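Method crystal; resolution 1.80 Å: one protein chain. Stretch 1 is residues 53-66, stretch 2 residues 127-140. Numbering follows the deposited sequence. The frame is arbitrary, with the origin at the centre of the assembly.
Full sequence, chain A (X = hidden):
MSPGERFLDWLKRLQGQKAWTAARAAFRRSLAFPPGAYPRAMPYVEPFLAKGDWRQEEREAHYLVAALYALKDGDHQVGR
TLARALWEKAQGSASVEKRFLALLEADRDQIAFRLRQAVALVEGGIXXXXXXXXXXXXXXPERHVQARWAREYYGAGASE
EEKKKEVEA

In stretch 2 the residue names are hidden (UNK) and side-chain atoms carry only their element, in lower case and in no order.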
# COMPACT_ATOMS: atom_id res chain seq x y z
N ASP A 53 3.64 -19.07 -1.35
CA ASP A 53 4.68 -19.24 -0.35
C ASP A 53 5.31 -17.88 -0.09
O ASP A 53 5.97 -17.31 -0.96
CB ASP A 53 5.74 -20.23 -0.86
CG ASP A 53 5.14 -21.58 -1.23
OD1 ASP A 53 4.35 -22.12 -0.43
OD2 ASP A 53 5.47 -22.11 -2.31
N TRP A 54 5.11 -17.36 1.12
CA TRP A 54 5.63 -16.04 1.47
C TRP A 54 6.50 -15.99 2.72
O TRP A 54 6.42 -16.85 3.59
CB TRP A 54 4.47 -15.07 1.69
CG TRP A 54 3.47 -15.03 0.59
CD1 TRP A 54 2.29 -15.70 0.53
CD2 TRP A 54 3.57 -14.27 -0.61
NE1 TRP A 54 1.63 -15.40 -0.64
CE2 TRP A 54 2.40 -14.52 -1.36
CE3 TRP A 54 4.53 -13.39 -1.13
CZ2 TRP A 54 2.17 -13.92 -2.60
CZ3 TRP A 54 4.30 -12.80 -2.36
CH2 TRP A 54 3.13 -13.07 -3.08
N ARG A 55 7.33 -14.95 2.78
CA ARG A 55 8.18 -14.71 3.94
C ARG A 55 7.34 -13.76 4.79
O ARG A 55 6.44 -13.10 4.27
CB ARG A 55 9.48 -14.04 3.53
CG ARG A 55 10.39 -14.88 2.65
CD ARG A 55 11.63 -14.08 2.26
NE ARG A 55 11.25 -12.83 1.61
CZ ARG A 55 12.11 -11.89 1.22
NH1 ARG A 55 13.41 -12.06 1.41
NH2 ARG A 55 11.66 -10.78 0.63
N GLN A 56 7.63 -13.67 6.08
CA GLN A 56 6.87 -12.80 6.97
C GLN A 56 6.77 -11.36 6.46
O GLN A 56 5.69 -10.77 6.46
CB GLN A 56 7.48 -12.82 8.38
CG GLN A 56 6.72 -11.98 9.42
CD GLN A 56 5.24 -12.34 9.52
OE1 GLN A 56 4.84 -13.48 9.25
NE2 GLN A 56 4.43 -11.37 9.92
N GLU A 57 7.89 -10.78 6.02
CA GLU A 57 7.89 -9.40 5.53
C GLU A 57 6.92 -9.24 4.35
O GLU A 57 6.31 -8.18 4.18
CB GLU A 57 9.30 -8.97 5.08
CG GLU A 57 9.78 -9.61 3.78
CD GLU A 57 11.06 -8.98 3.25
OE1 GLU A 57 12.09 -9.04 3.95
OE2 GLU A 57 11.04 -8.44 2.12
N GLU A 58 6.80 -10.29 3.54
CA GLU A 58 5.90 -10.24 2.39
C GLU A 58 4.44 -10.33 2.83
O GLU A 58 3.57 -9.71 2.24
CB GLU A 58 6.24 -11.36 1.41
CG GLU A 58 7.66 -11.27 0.87
CD GLU A 58 8.00 -12.39 -0.09
OE1 GLU A 58 7.89 -13.57 0.30
OE2 GLU A 58 8.38 -12.09 -1.24
N ARG A 59 4.17 -11.13 3.87
CA ARG A 59 2.81 -11.23 4.37
C ARG A 59 2.41 -9.85 4.90
O ARG A 59 1.32 -9.35 4.63
CB ARG A 59 2.70 -12.26 5.50
CG ARG A 59 2.82 -13.71 5.05
CD ARG A 59 2.45 -14.67 6.19
NE ARG A 59 3.55 -14.87 7.12
CZ ARG A 59 4.53 -15.76 6.94
NH1 ARG A 59 4.53 -16.54 5.87
NH2 ARG A 59 5.50 -15.86 7.83
N GLU A 60 3.32 -9.23 5.65
CA GLU A 60 3.06 -7.91 6.22
C GLU A 60 2.77 -6.89 5.13
O GLU A 60 1.94 -5.99 5.31
CB GLU A 60 4.25 -7.48 7.09
CG GLU A 60 4.56 -8.50 8.18
CD GLU A 60 5.75 -8.13 9.03
OE1 GLU A 60 6.69 -7.50 8.51
OE2 GLU A 60 5.77 -8.49 10.23
N ALA A 61 3.43 -7.02 3.98
CA ALA A 61 3.20 -6.09 2.88
C ALA A 61 1.74 -6.20 2.44
O ALA A 61 1.09 -5.19 2.18
CB ALA A 61 4.12 -6.42 1.71
N HIS A 62 1.23 -7.43 2.34
CA HIS A 62 -0.16 -7.63 1.94
C HIS A 62 -1.12 -7.00 2.95
O HIS A 62 -2.10 -6.36 2.58
CB HIS A 62 -0.48 -9.12 1.80
CG HIS A 62 0.12 -9.76 0.58
ND1 HIS A 62 1.46 -10.07 0.48
CD2 HIS A 62 -0.45 -10.18 -0.57
CE1 HIS A 62 1.69 -10.66 -0.68
NE2 HIS A 62 0.54 -10.74 -1.34
N TYR A 63 -0.85 -7.21 4.24
CA TYR A 63 -1.72 -6.65 5.27
C TYR A 63 -1.73 -5.13 5.23
O TYR A 63 -2.78 -4.51 5.40
CB TYR A 63 -1.27 -7.11 6.66
CG TYR A 63 -1.78 -8.48 7.04
CD1 TYR A 63 -3.09 -8.67 7.45
CD2 TYR A 63 -0.95 -9.60 6.95
CE1 TYR A 63 -3.58 -9.94 7.76
CE2 TYR A 63 -1.43 -10.87 7.25
CZ TYR A 63 -2.75 -11.03 7.65
OH TYR A 63 -3.22 -12.29 7.94
N LEU A 64 -0.58 -4.52 4.99
CA LEU A 64 -0.52 -3.06 4.94
C LEU A 64 -1.29 -2.52 3.74
O LEU A 64 -2.01 -1.53 3.85
CB LEU A 64 0.93 -2.57 4.92
CG LEU A 64 1.15 -1.05 4.84
CD1 LEU A 64 0.43 -0.35 5.98
CD2 LEU A 64 2.64 -0.75 4.89
N VAL A 65 -1.14 -3.17 2.59
CA VAL A 65 -1.85 -2.73 1.39
C VAL A 65 -3.36 -2.88 1.55
O VAL A 65 -4.12 -2.03 1.10
CB VAL A 65 -1.36 -3.49 0.14
CG1 VAL A 65 -2.27 -3.18 -1.05
CG2 VAL A 65 0.07 -3.07 -0.19
N ALA A 66 -3.80 -3.95 2.20
CA ALA A 66 -5.23 -4.14 2.42
C ALA A 66 -5.74 -3.00 3.30
O ALA A 66 -6.83 -2.47 3.08
CB ALA A 66 -5.49 -5.49 3.11
N UNK A 127 -2.82 3.45 -7.49
CA UNK A 127 -2.67 2.10 -8.02
C UNK A 127 -2.20 1.17 -6.90
O UNK A 127 -1.01 1.14 -6.58
c UNK A 127 -1.64 2.10 -9.16
c UNK A 127 -1.65 0.80 -9.96
o UNK A 127 -1.49 0.85 -11.20
o UNK A 127 -1.78 -0.29 -9.36
N UNK A 128 -3.13 0.40 -6.33
CA UNK A 128 -2.81 -0.51 -5.25
C UNK A 128 -2.10 -1.79 -5.69
O UNK A 128 -1.46 -2.46 -4.89
c UNK A 128 -4.53 0.28 -3.57
c UNK A 128 -3.87 0.54 -2.38
c UNK A 128 -4.25 1.62 -1.57
c UNK A 128 -5.58 1.10 -3.95
c UNK A 128 -5.97 2.18 -3.14
c UNK A 128 -4.08 -0.84 -4.46
c UNK A 128 -5.30 2.43 -1.95
N UNK A 129 -2.21 -2.11 -6.98
CA UNK A 129 -1.55 -3.28 -7.51
C UNK A 129 -0.05 -2.98 -7.56
O UNK A 129 0.77 -3.76 -7.08
c UNK A 129 -2.07 -3.60 -8.91
N UNK A 130 0.30 -1.83 -8.12
CA UNK A 130 1.71 -1.43 -8.20
C UNK A 130 2.24 -1.15 -6.79
O UNK A 130 3.40 -1.40 -6.50
c UNK A 130 4.30 -0.81 -9.60
c UNK A 130 3.32 0.31 -9.21
n UNK A 130 5.32 0.26 -12.03
n UNK A 130 4.28 -1.40 -13.23
c UNK A 130 4.55 -0.82 -12.07
n UNK A 130 4.06 -1.34 -10.94
c UNK A 130 1.88 -0.18 -9.08
N UNK A 131 1.38 -0.65 -5.91
CA UNK A 131 1.83 -0.38 -4.55
C UNK A 131 2.33 -1.66 -3.88
O UNK A 131 3.38 -1.67 -3.24
c UNK A 131 -0.08 1.26 -1.56
c UNK A 131 2.29 1.56 -2.31
c UNK A 131 1.10 0.61 -2.29
c UNK A 131 0.70 0.24 -3.72
N UNK A 132 1.58 -2.76 -4.01
CA UNK A 132 2.01 -4.01 -3.40
C UNK A 132 3.26 -4.57 -4.09
O UNK A 132 4.19 -4.99 -3.42
c UNK A 132 1.30 -6.43 -2.88
c UNK A 132 0.89 -5.06 -3.44
c UNK A 132 1.75 -6.28 -1.43
c UNK A 132 0.14 -7.40 -2.98
N UNK A 133 3.27 -4.57 -5.41
CA UNK A 133 4.44 -5.08 -6.12
C UNK A 133 5.69 -4.33 -5.69
O UNK A 133 6.77 -4.91 -5.57
o UNK A 133 3.27 -7.12 -7.73
c UNK A 133 4.26 -4.96 -7.64
c UNK A 133 3.27 -5.97 -8.19
o UNK A 133 2.50 -5.60 -9.10
N UNK A 134 5.54 -3.02 -5.47
CA UNK A 134 6.67 -2.20 -5.06
C UNK A 134 7.08 -2.47 -3.61
O UNK A 134 8.26 -2.60 -3.31
o UNK A 134 5.70 0.76 -7.00
o UNK A 134 6.79 -1.08 -7.55
c UNK A 134 6.35 -0.72 -5.25
c UNK A 134 6.27 -0.32 -6.71
N UNK A 135 6.10 -2.55 -2.71
CA UNK A 135 6.40 -2.80 -1.30
C UNK A 135 7.09 -4.16 -1.13
O UNK A 135 7.99 -4.31 -0.31
c UNK A 135 5.11 -2.74 -0.48
c UNK A 135 6.19 -1.72 1.55
c UNK A 135 3.87 -2.66 1.68
c UNK A 135 5.25 -2.81 1.05
N UNK A 136 6.67 -5.13 -1.92
CA UNK A 136 7.27 -6.46 -1.86
C UNK A 136 8.75 -6.45 -2.22
O UNK A 136 9.52 -7.29 -1.75
c UNK A 136 4.42 -8.60 -3.45
c UNK A 136 5.16 -7.90 -2.32
c UNK A 136 6.53 -7.42 -2.79
c UNK A 136 5.35 -8.85 -1.14
N UNK A 137 9.16 -5.49 -3.04
CA UNK A 137 10.56 -5.40 -3.47
C UNK A 137 11.28 -4.21 -2.85
O UNK A 137 12.39 -3.86 -3.25
n UNK A 137 8.88 -5.01 -7.49
c UNK A 137 10.60 -5.27 -4.99
c UNK A 137 8.80 -4.38 -8.66
n UNK A 137 7.93 -3.38 -8.82
c UNK A 137 9.92 -6.42 -5.74
n UNK A 137 9.58 -4.74 -9.66
c UNK A 137 9.81 -6.11 -7.22
N UNK A 138 10.66 -3.61 -1.84
CA UNK A 138 11.22 -2.43 -1.19
C UNK A 138 12.60 -2.60 -0.56
O UNK A 138 13.39 -1.65 -0.53
n UNK A 138 11.29 1.18 1.59
c UNK A 138 9.32 0.99 -1.37
c UNK A 138 10.34 3.08 0.26
c UNK A 138 11.25 -0.19 1.47
c UNK A 138 10.09 0.68 -0.23
c UNK A 138 10.52 -0.54 0.37
c UNK A 138 10.58 1.74 0.56
c UNK A 138 10.24 -1.93 -0.12
c UNK A 138 9.58 3.36 -0.86
c UNK A 138 9.07 2.33 -1.67
N UNK A 139 12.90 -3.80 -0.09
CA UNK A 139 14.18 -4.03 0.57
C UNK A 139 15.30 -4.58 -0.29
O UNK A 139 16.28 -5.12 0.22
c UNK A 139 13.15 -3.11 3.37
c UNK A 139 11.66 -4.91 2.86
c UNK A 139 12.16 -2.51 4.15
c UNK A 139 10.92 -3.12 4.28
c UNK A 139 13.93 -4.89 1.80
c UNK A 139 12.90 -4.31 2.71
c UNK A 139 10.67 -4.32 3.63
N UNK A 140 15.17 -4.42 -1.59
CA UNK A 140 16.21 -4.87 -2.50
C UNK A 140 17.45 -4.01 -2.26
O UNK A 140 17.36 -2.79 -2.12
o UNK A 140 16.86 -4.84 -4.83
c UNK A 140 15.76 -4.70 -3.95
O HOH W 1 12.04 -6.61 -0.57

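Position 127 has two side-chain carbons, the second carrying two oxygens, and touches nothing on stretch 1. It is D127. It sits at the N-cap, where OD1 accepts from the backbone N of position 130 at 2.9 Å, a capping bond.

Position 128 has one carbon and then a six-carbon ring without a further atom, and it touches V65: F128. Its CD1 lies 4.3 Å from V65 CG1. Position 129 has a single carbon, directed away from stretch 1: A129. Position 130 runs through three carbons and a nitrogen to a carbon bearing two more nitrogens, a guanidinium, hence R130; it reaches no atom of stretch 1.

Positions 131 and 132 each have four carbons forked at the second, the leucine pattern; a fork at the first would mean isoleucine. Position 131 touches V65, and position 132 touches A61, H62 and V65. L131 meets V65 through CG, 4.4 Å from V65 CG2. L132 starts sideways, but its end comes nearer: CD1 is 3.8 Å from V65 CG2, and CD2 lies over one face of the H62 ring, 4.0 Å from its centroid and 25° off the normal, a CH-pi contact.

Positions 133 and 134 each show two carbons, the second with two oxygens, and are out of reach of stretch 1. Two equal elements leave aspartate rather than asparagine: D133 and D134.

Positions 135 and 136 repeat the four-carbon fork; 135 touches A61, L64 and V65, and 136 touches W54, E57, E58, A61 and H62. L135 places CD2 3.8 Å from A61 CB and 3.9 Å from L64 CD2. L136 brings CD2 to 3.7 Å from E58 CB and 3.9 Å from A61 CB.

Position 137 is again a guanidinium chain, pointing away: R137, whose NH2 forms a salt bridge with D134 OD1 at 2.9 Å. Position 138 has fused five- and six-membered rings with one nitrogen, W138; its end leads away. Position 139 has a six-carbon ring on one carbon and touches E57: F139. E57 OE2 lies at the ring edge, 3.7 Å from CD2. Position 140 has one carbon and one oxygen, S140, out of reach.

The two helices run nearly antiparallel, at 154° and 9.4 Å at closest approach of their axes; the two stretches together bury 576 Å², both sides summed. No direct hydrogen bond crosses between the stretches, so packing carries most of the contact. V65 is a knob among F128, L131, L132 and L135, while the small side chain of A61 meets three leucines, L132, L135 and L136. At one end a water donates to L136 O at 2.9 Å from its O, accepts from F139 N at 3.0 Å, and donates weakly to E57 OE2 at 3.4 Å, a polar bridge beside the apolar seam.

Stretch 2, residues 127-140: DFARLLDDLLRWFS
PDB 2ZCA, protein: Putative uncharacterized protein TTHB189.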